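Local atomic coordinates of glycoside hydrolase family protein (Novosphingobium sp. PP1Y, PDB entry 6Q2F), a protein that hydrolyses alpha-L-rhamnosides, releasing L-rhamnose from glycosides as an alpha-L-rhamnosidase of the glycoside hydrolases. Residues 47-52 / 718-723; 79-84 / 709-714; 930-935 / 960-965. All blocks are in the same frame, centred on the assembly; numbering follows the deposited sequence.

Contact 1. Residues 47-52 / 718-723; sequences KDPPSS and IARSSL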
loop_
_atom_site.group_PDB
_atom_site.type_symbol
_atom_site.label_atom_id
_atom_site.label_comp_id
_atom_site.label_asym_id
_atom_site.label_seq_id
_atom_site.Cartn_x
_atom_site.Cartn_y
_atom_site.Cartn_z
ATOM N N LYS A 47 9.457 29.365 6.631
ATOM C CA LYS A 47 8.580 30.103 7.528
ATOM C C LYS A 47 7.119 30.021 7.070
ATOM O O LYS A 47 6.225 29.758 7.887
ATOM C CB LYS A 47 9.043 31.554 7.644
ATOM C CG LYS A 47 8.485 32.251 8.875
ATOM C CD LYS A 47 8.608 31.354 10.116
ATOM C CE LYS A 47 8.099 32.051 11.375
ATOM N NZ LYS A 47 6.670 32.472 11.230
ATOM N N ASP A 48 6.865 30.217 5.764
ATOM C CA ASP A 48 5.511 30.217 5.182
ATOM C C ASP A 48 5.475 29.343 3.935
ATOM O O ASP A 48 5.658 29.825 2.812
ATOM C CB ASP A 48 5.042 31.630 4.843
ATOM C CG ASP A 48 4.944 32.516 6.070
ATOM O OD1 ASP A 48 3.963 32.372 6.843
ATOM O OD2 ASP A 48 5.858 33.353 6.263
ATOM N N PRO A 49 5.219 28.047 4.103
ATOM C CA PRO A 49 5.395 27.116 2.989
ATOM C C PRO A 49 4.490 27.446 1.834
ATOM O O PRO A 49 3.369 27.965 2.017
ATOM C CB PRO A 49 5.036 25.761 3.619
ATOM C CG PRO A 49 5.419 25.928 5.056
ATOM C CD PRO A 49 5.160 27.373 5.409
ATOM N N PRO A 50 4.929 27.193 0.602
ATOM C CA PRO A 50 4.054 27.380 -0.557
ATOM C C PRO A 50 3.030 26.257 -0.658
ATOM O O PRO A 50 3.114 25.237 0.026
ATOM C CB PRO A 50 5.022 27.369 -1.742
ATOM C CG PRO A 50 6.136 26.446 -1.278
ATOM C CD PRO A 50 6.215 26.584 0.240
ATOM N N SER A 51 2.050 26.467 -1.549
ATOM C CA SER A 51 0.977 25.489 -1.765
ATOM C C SER A 51 1.518 24.094 -2.043
ATOM O O SER A 51 0.989 23.098 -1.540
ATOM C CB SER A 51 0.088 25.929 -2.929
ATOM O OG SER A 51 -0.095 27.332 -2.897
ATOM N N SER A 52 2.573 24.002 -2.844
ATOM C CA SER A 52 3.137 22.704 -3.189
ATOM C C SER A 52 3.584 21.918 -1.964
ATOM O O SER A 52 3.711 20.691 -2.034
ATOM C CB SER A 52 4.331 22.903 -4.132
ATOM O OG SER A 52 5.336 23.676 -3.498
ATOM N N ILE A 718 3.355 19.935 9.204
ATOM C CA ILE A 718 3.384 19.013 8.074
ATOM C C ILE A 718 3.867 19.717 6.815
ATOM O O ILE A 718 4.674 19.167 6.053
ATOM C CB ILE A 718 1.994 18.397 7.876
ATOM C CG1 ILE A 718 1.605 17.569 9.115
ATOM C CG2 ILE A 718 1.957 17.571 6.569
ATOM C CD1 ILE A 718 0.098 17.174 9.160
ATOM N N ALA A 719 3.396 20.946 6.581
ATOM C CA ALA A 719 3.807 21.680 5.387
ATOM C C ALA A 719 5.290 22.035 5.428
ATOM O O ALA A 719 5.964 22.009 4.395
ATOM C CB ALA A 719 2.971 22.949 5.236
ATOM N N ARG A 720 5.814 22.400 6.604
ATOM C CA ARG A 720 7.229 22.751 6.682
ATOM C C ARG A 720 8.103 21.527 6.493
ATOM O O ARG A 720 9.150 21.590 5.843
ATOM C CB ARG A 720 7.561 23.419 8.018
ATOM C CG ARG A 720 6.940 24.765 8.163
ATOM C CD ARG A 720 7.479 25.510 9.368
ATOM N NE ARG A 720 6.913 26.846 9.429
ATOM C CZ ARG A 720 6.075 27.235 10.376
ATOM N NH1 ARG A 720 5.731 26.388 11.335
ATOM N NH2 ARG A 720 5.585 28.463 10.368
ATOM N N SER A 721 7.706 20.410 7.089
ATOM C CA SER A 721 8.466 19.184 6.928
ATOM C C SER A 721 8.448 18.740 5.474
ATOM O O SER A 721 9.479 18.343 4.924
ATOM C CB SER A 721 7.882 18.108 7.840
ATOM O OG SER A 721 8.036 18.480 9.194
ATOM N N SER A 722 7.271 18.810 4.840
ATOM C CA SER A 722 7.137 18.411 3.445
ATOM C C SER A 722 8.012 19.276 2.553
ATOM O O SER A 722 8.644 18.774 1.621
ATOM C CB SER A 722 5.673 18.528 3.005
ATOM O OG SER A 722 4.813 17.749 3.831
ATOM N N LEU A 723 8.057 20.589 2.828
ATOM C CA LEU A 723 8.859 21.497 2.008
ATOM C C LEU A 723 10.309 21.037 1.941
ATOM O O LEU A 723 10.868 20.849 0.848
ATOM C CB LEU A 723 8.774 22.927 2.560
ATOM C CG LEU A 723 9.812 23.882 1.968
ATOM C CD1 LEU A 723 9.517 24.187 0.479
ATOM C CD2 LEU A 723 9.964 25.167 2.792
HETATM O O HOH W 1 4.372 30.536 12.410
#
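The ring of P49 lies obliquely across the aliphatic stem of R720, with its CG 3.6 Å from R720 CG. The same pyrrolidine also reaches the preceding residue of the helix, P49 CB standing 3.8 Å from A719 CB. One buried proline thus packs against two consecutive helical residues. Further along the loop P50 is grazed rather than gripped: L723 crosses it at about a right angle, CD1 at 4.1 Å from P50 CD. L723 reaches it with CG anti to its own backbone N (chi1 167°).

In the fold this is where the chain leads into a (beta/alpha)8 barrel. The 47-52 loop leads from helix 42-47 into the first barrel strand, 56-62, and it packs on helix 712-726, which follows the last barrel strand, 674-677. Residues F668 and P675 meet the same helix at I718 and S722.

R720 runs extended from CG to NE and carries its guanidinium to the end of helix 42-47. There NH2 donates to K47 O at 2.9 Å with an N-H...O angle of 159°; NH2 approaches in the carbonyl plane, and K47 O lies 10° out of the guanidinium plane of R720. NE makes only a weak bond to K47 O, its stronger partner being F46 O, while NH1 turns to P933 O. Placing a cation against two carbonyls of the last helical turn is likely to be electrostatically favourable.

K47 runs alongside R720, its chain bent at chi2 and chi4, so that K47 NZ comes to 4.2 Å from R720 NH2. A water accepts from both at 3.2 Å, from K47 NZ and from R720 NH2, and its oxygen probably softens the repulsion between these like charges.

Contact 2. Residues 79-84 / 709-714; sequences KRVGIG and EMARPW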
loop_
_atom_site.group_PDB
_atom_site.type_symbol
_atom_site.label_atom_id
_atom_site.label_comp_id
_atom_site.label_asym_id
_atom_site.label_seq_id
_atom_site.Cartn_x
_atom_site.Cartn_y
_atom_site.Cartn_z
ATOM N N LYS A 79 -8.608 26.417 3.927
ATOM C CA LYS A 79 -7.730 27.570 3.742
ATOM C C LYS A 79 -7.241 28.110 5.077
ATOM O O LYS A 79 -6.038 28.333 5.245
ATOM C CB LYS A 79 -8.422 28.670 2.940
ATOM C CG LYS A 79 -8.601 28.309 1.489
ATOM C CD LYS A 79 -7.261 27.913 0.866
ATOM C CE LYS A 79 -6.327 29.095 0.748
ATOM N NZ LYS A 79 -5.195 28.722 -0.138
ATOM N N ARG A 80 -8.153 28.319 6.044
ATOM C CA ARG A 80 -7.741 28.864 7.345
ATOM C C ARG A 80 -6.625 28.033 7.955
ATOM O O ARG A 80 -5.679 28.565 8.546
ATOM C CB ARG A 80 -8.917 28.916 8.332
ATOM C CG ARG A 80 -9.895 30.055 8.145
ATOM C CD ARG A 80 -10.728 30.308 9.434
ATOM N NE ARG A 80 -11.614 29.207 9.811
ATOM C CZ ARG A 80 -12.682 28.837 9.107
ATOM N NH1 ARG A 80 -12.979 29.466 7.970
ATOM N NH2 ARG A 80 -13.455 27.841 9.540
ATOM N N VAL A 81 -6.722 26.712 7.804
ATOM C CA VAL A 81 -5.865 25.761 8.491
ATOM C C VAL A 81 -4.630 25.389 7.665
ATOM O O VAL A 81 -3.779 24.629 8.137
ATOM C CB VAL A 81 -6.634 24.473 8.844
ATOM C CG1 VAL A 81 -7.752 24.773 9.830
ATOM C CG2 VAL A 81 -7.185 23.821 7.584
ATOM N N GLY A 82 -4.502 25.920 6.448
ATOM C CA GLY A 82 -3.324 25.736 5.621
ATOM C C GLY A 82 -3.279 24.472 4.788
ATOM O O GLY A 82 -2.187 24.030 4.424
ATOM N N ILE A 83 -4.414 23.881 4.475
ATOM C CA ILE A 83 -4.463 22.672 3.668
ATOM C C ILE A 83 -4.294 23.069 2.211
ATOM O O ILE A 83 -4.772 24.125 1.794
ATOM C CB ILE A 83 -5.783 21.930 3.931
ATOM C CG1 ILE A 83 -5.669 21.090 5.203
ATOM C CG2 ILE A 83 -6.219 21.072 2.703
ATOM C CD1 ILE A 83 -7.013 20.729 5.800
ATOM N N GLY A 84 -3.559 22.260 1.446
ATOM C CA GLY A 84 -3.225 22.634 0.086
ATOM C C GLY A 84 -4.138 22.044 -0.977
ATOM O O GLY A 84 -4.089 22.442 -2.142
ATOM N N GLU A 709 -10.411 24.615 14.694
ATOM C CA GLU A 709 -9.971 25.985 14.480
ATOM C C GLU A 709 -8.601 26.257 15.087
ATOM O O GLU A 709 -8.118 27.389 15.015
ATOM C CB GLU A 709 -11.001 26.967 15.023
ATOM C CG GLU A 709 -12.337 26.881 14.282
ATOM C CD GLU A 709 -12.190 27.087 12.777
ATOM O OE1 GLU A 709 -13.007 26.505 12.015
ATOM O OE2 GLU A 709 -11.269 27.815 12.354
HETATM N N MSE A 710 -7.958 25.255 15.664
HETATM C CA MSE A 710 -6.585 25.424 16.112
HETATM C C MSE A 710 -5.630 24.439 15.444
HETATM O O MSE A 710 -4.584 24.128 15.987
HETATM C CB MSE A 710 -6.510 25.303 17.636
HETATM C CG MSE A 710 -7.043 26.550 18.351
HETATM SE SE MSE A 710 -7.134 26.364 20.313
HETATM C CE MSE A 710 -5.339 25.589 20.590
ATOM N N ALA A 711 -5.981 23.954 14.245
ATOM C CA ALA A 711 -5.157 22.958 13.563
ATOM C C ALA A 711 -4.076 23.559 12.678
ATOM O O ALA A 711 -3.233 22.813 12.169
ATOM C CB ALA A 711 -6.037 22.032 12.719
ATOM N N ARG A 712 -4.087 24.867 12.456
ATOM C CA ARG A 712 -3.113 25.476 11.551
ATOM C C ARG A 712 -1.665 25.192 11.949
ATOM O O ARG A 712 -0.875 24.851 11.054
ATOM C CB ARG A 712 -3.381 26.992 11.453
ATOM C CG ARG A 712 -2.369 27.805 10.618
ATOM C CD ARG A 712 -2.434 27.410 9.171
ATOM N NE ARG A 712 -1.564 28.213 8.312
ATOM C CZ ARG A 712 -1.990 29.022 7.349
ATOM N NH1 ARG A 712 -3.295 29.141 7.097
ATOM N NH2 ARG A 712 -1.105 29.693 6.624
ATOM N N PRO A 713 -1.251 25.301 13.227
ATOM C CA PRO A 713 0.147 24.970 13.559
ATOM C C PRO A 713 0.506 23.534 13.234
ATOM O O PRO A 713 1.614 23.281 12.763
ATOM C CB PRO A 713 0.238 25.251 15.070
ATOM C CG PRO A 713 -0.839 26.272 15.318
ATOM C CD PRO A 713 -1.972 25.816 14.401
ATOM N N TRP A 714 -0.415 22.591 13.454
ATOM C CA TRP A 714 -0.192 21.194 13.072
ATOM C C TRP A 714 -0.005 21.063 11.563
ATOM O O TRP A 714 0.946 20.433 11.098
ATOM C CB TRP A 714 -1.376 20.348 13.579
ATOM C CG TRP A 714 -1.552 18.924 13.033
ATOM C CD1 TRP A 714 -2.666 18.428 12.402
ATOM C CD2 TRP A 714 -0.609 17.830 13.087
ATOM N NE1 TRP A 714 -2.477 17.106 12.070
ATOM C CE2 TRP A 714 -1.233 16.710 12.487
ATOM C CE3 TRP A 714 0.687 17.685 13.592
ATOM C CZ2 TRP A 714 -0.596 15.473 12.357
ATOM C CZ3 TRP A 714 1.324 16.440 13.465
ATOM C CH2 TRP A 714 0.681 15.363 12.853
#
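R80 meets E709 side-on: NE donates to OE2 at 2.9 Å, and NH2 of R80 donates to OE1 of E709 at 2.8 Å. Both acceptors lie close to the guanidinium plane, which is turned 28° from the carboxylate. OE2 uses its syn lone pair, whereas OE1 is met from above the carboxylate plane. The fit depends on bends in both chains, R80 folding at chi3 (-65°) and E709 at chi2.

R712 leaves the backbone with CG anti to N, then bends at chi2 (66°) and carries its guanidinium over the end of helix 68-81. That end is a Schellman motif, with G82 in positive phi and G82 N bonded to K79 O at 3.1 Å. R712 NH1 donates to R80 O at 2.8 Å, coming from above the carbonyl plane, while R80 O itself stays near the guanidinium plane. The CA of G82 lies 3.5 Å above one guanidinium face, offset toward the rim; a CB on G82 would fall 3.1 Å from R712 NE, so glycine suits this site sterically as well as by phi. V81 CG1 packs on A711 CB at 4.3 Å.

Replacing R712 by an alanine would remove the bond to R80 O and the cover over G82, and would probably loosen the join between the two helix ends. D716 holds R712 NE in a salt bridge, which probably offsets part of the charge placed at this helix terminus; together with the pairing of R80 with the E709 carboxylate, this implies a seam in which the arginines are balanced by acids of the 709-716 region.

Contact 3. Residues 930-935 / 960-965; sequences LWHPET and EAVFVV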
loop_
_atom_site.group_PDB
_atom_site.type_symbol
_atom_site.label_atom_id
_atom_site.label_comp_id
_atom_site.label_asym_id
_atom_site.label_seq_id
_atom_site.Cartn_x
_atom_site.Cartn_y
_atom_site.Cartn_z
ATOM N N LEU A 930 20.037 23.603 13.071
ATOM C CA LEU A 930 18.773 22.899 13.263
ATOM C C LEU A 930 17.621 23.747 12.749
ATOM O O LEU A 930 17.509 24.927 13.098
ATOM C CB LEU A 930 18.528 22.569 14.734
ATOM C CG LEU A 930 19.580 21.755 15.462
ATOM C CD1 LEU A 930 19.149 21.521 16.907
ATOM C CD2 LEU A 930 19.833 20.458 14.733
ATOM N N TRP A 931 16.756 23.143 11.932
ATOM C CA TRP A 931 15.519 23.775 11.487
ATOM C C TRP A 931 14.340 23.054 12.116
ATOM O O TRP A 931 14.245 21.829 12.038
ATOM C CB TRP A 931 15.388 23.755 9.964
ATOM C CG TRP A 931 16.365 24.615 9.245
ATOM C CD1 TRP A 931 17.637 24.918 9.635
ATOM C CD2 TRP A 931 16.157 25.294 7.995
ATOM N NE1 TRP A 931 18.233 25.747 8.710
ATOM C CE2 TRP A 931 17.348 25.987 7.693
ATOM C CE3 TRP A 931 15.071 25.395 7.114
ATOM C CZ2 TRP A 931 17.492 26.762 6.548
ATOM C CZ3 TRP A 931 15.213 26.163 5.968
ATOM C CH2 TRP A 931 16.418 26.838 5.693
ATOM N N HIS A 932 13.452 23.812 12.755
ATOM C CA HIS A 932 12.358 23.229 13.516
ATOM C C HIS A 932 11.054 23.409 12.761
ATOM O O HIS A 932 10.633 24.554 12.545
ATOM C CB HIS A 932 12.255 23.876 14.898
ATOM C CG HIS A 932 13.468 23.698 15.745
ATOM N ND1 HIS A 932 13.723 22.539 16.447
ATOM C CD2 HIS A 932 14.479 24.553 16.040
ATOM C CE1 HIS A 932 14.848 22.688 17.128
ATOM N NE2 HIS A 932 15.326 23.898 16.897
ATOM N N PRO A 933 10.380 22.339 12.338
ATOM C CA PRO A 933 9.110 22.530 11.609
ATOM C C PRO A 933 7.972 23.032 12.483
ATOM O O PRO A 933 6.987 23.548 11.933
ATOM C CB PRO A 933 8.814 21.136 11.029
ATOM C CG PRO A 933 9.617 20.178 11.874
ATOM C CD PRO A 933 10.871 20.949 12.260
ATOM N N GLU A 934 8.057 22.884 13.815
ATOM C CA GLU A 934 7.028 23.447 14.690
ATOM C C GLU A 934 6.907 24.945 14.488
ATOM O O GLU A 934 5.806 25.498 14.533
ATOM C CB GLU A 934 7.331 23.170 16.166
ATOM C CG GLU A 934 7.110 21.738 16.649
ATOM C CD GLU A 934 8.289 20.828 16.340
ATOM O OE1 GLU A 934 9.149 21.235 15.535
ATOM O OE2 GLU A 934 8.346 19.711 16.891
ATOM N N THR A 935 8.032 25.622 14.281
ATOM C CA THR A 935 8.087 27.073 14.338
ATOM C C THR A 935 8.529 27.719 13.045
ATOM O O THR A 935 8.272 28.913 12.859
ATOM C CB THR A 935 9.054 27.526 15.439
ATOM O OG1 THR A 935 10.357 27.012 15.156
ATOM C CG2 THR A 935 8.596 27.025 16.823
ATOM N N GLU A 960 11.101 13.370 18.973
ATOM C CA GLU A 960 11.451 14.589 18.266
ATOM C C GLU A 960 11.893 14.273 16.840
ATOM O O GLU A 960 12.590 13.285 16.580
ATOM C CB GLU A 960 12.559 15.368 18.972
ATOM C CG GLU A 960 12.828 16.710 18.274
ATOM C CD GLU A 960 13.836 17.571 19.006
ATOM O OE1 GLU A 960 14.226 17.190 20.124
ATOM O OE2 GLU A 960 14.236 18.617 18.453
ATOM N N ALA A 961 11.462 15.122 15.921
ATOM C CA ALA A 961 11.903 15.139 14.546
ATOM C C ALA A 961 12.553 16.484 14.289
ATOM O O ALA A 961 12.036 17.512 14.723
ATOM C CB ALA A 961 10.720 14.925 13.588
ATOM N N VAL A 962 13.673 16.494 13.570
ATOM C CA VAL A 962 14.380 17.747 13.363
ATOM C C VAL A 962 15.175 17.670 12.076
ATOM O O VAL A 962 15.584 16.594 11.636
ATOM C CB VAL A 962 15.289 18.082 14.569
ATOM C CG1 VAL A 962 16.544 17.205 14.566
ATOM C CG2 VAL A 962 15.634 19.570 14.593
ATOM N N PHE A 963 15.393 18.828 11.472
ATOM C CA PHE A 963 16.219 18.923 10.288
ATOM C C PHE A 963 17.581 19.472 10.685
ATOM O O PHE A 963 17.668 20.487 11.389
ATOM C CB PHE A 963 15.528 19.803 9.246
ATOM C CG PHE A 963 14.267 19.192 8.683
ATOM C CD1 PHE A 963 13.045 19.355 9.327
ATOM C CD2 PHE A 963 14.312 18.447 7.516
ATOM C CE1 PHE A 963 11.881 18.784 8.811
ATOM C CE2 PHE A 963 13.156 17.874 6.979
ATOM C CZ PHE A 963 11.940 18.044 7.621
ATOM N N VAL A 964 18.633 18.768 10.290
ATOM C CA VAL A 964 20.001 19.257 10.432
ATOM C C VAL A 964 20.416 19.703 9.038
ATOM O O VAL A 964 20.547 18.891 8.116
ATOM C CB VAL A 964 20.941 18.201 11.026
ATOM C CG1 VAL A 964 22.314 18.822 11.383
ATOM C CG2 VAL A 964 20.325 17.609 12.288
ATOM N N VAL A 965 20.561 21.007 8.866
ATOM C CA VAL A 965 20.687 21.633 7.557
ATOM C C VAL A 965 22.126 22.098 7.375
ATOM O O VAL A 965 22.670 22.802 8.236
ATOM C CB VAL A 965 19.697 22.804 7.435
ATOM C CG1 VAL A 965 19.905 23.537 6.133
ATOM C CG2 VAL A 965 18.281 22.262 7.537
HETATM O O HOH W 2 12.127 20.298 15.825
HETATM O O HOH W 3 9.701 17.596 16.132
#
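Two strands of the antiparallel sheet that follows the barrel, 926-932 and 961-967, pair here although they are not consecutive in the chain. Over the short segments their directions differ by 140°. W931 and F963 form the hydrogen-bonded pair: W931 N donates to F963 O at 2.9 Å, and the return bond, F963 N to W931 O, is longer at 3.3 Å. L930 and V964 form the adjacent non-hydrogen-bonded pair, their side chains running side by side with CD2 of L930 3.8 Å from CG2 of V964.

On the face bearing W931 and F963, V965 CG2 sits over the five-membered ring of W931, 3.4 Å from its centroid and 11° off the normal, a CH-pi contact. Backbone and ring also meet F963 edgewise: W931 O and P933 CD lie near its ring plane, P933 CD being 4.0 Å from F963 CD1.

Beyond H932 the two strands separate and water takes over. One molecule joins H932 ND1 (2.8 Å), E934 OE1 (3.1 Å) and A961 O, donating to the last two; a second donates to E934 OE2 and accepts from A961 N. E939 holds H932 NE2, and H1072 shares E934 OE2, so both side chains have further partners besides the waters.

Strand 961-967 is flanked on its other edge by 902-908, with V962 bonded to L907 and V964 to Y905, while 926-932 continues into the hairpin with 937-946. Helix 712-726 lies against P933, A961 and F963 through Y717, S721 and L724, and helix 657-670 reaches A961 through K661 and D665.

Contacts 1 and 2, with centres 12 Å apart, both use helix 712-726. Contact 2 takes its start and the end of helix 68-81; contact 1 takes its middle and the approach to the first barrel strand. Along the chain 79-84 and 709-714 fall between 47-52 and 718-723, and both contacts pack early parts of the barrel, before and after its first strand, on the helix that follows the last one. Contact 3 comes later and belongs to the beta domain. It lies about 13 Å from contact 1 and 19 Å from contact 2, centre to centre, and touches only contact 1, through 933-935 against K47, R720 and S721. Helix 712-726 thus joins the barrel to the sheet.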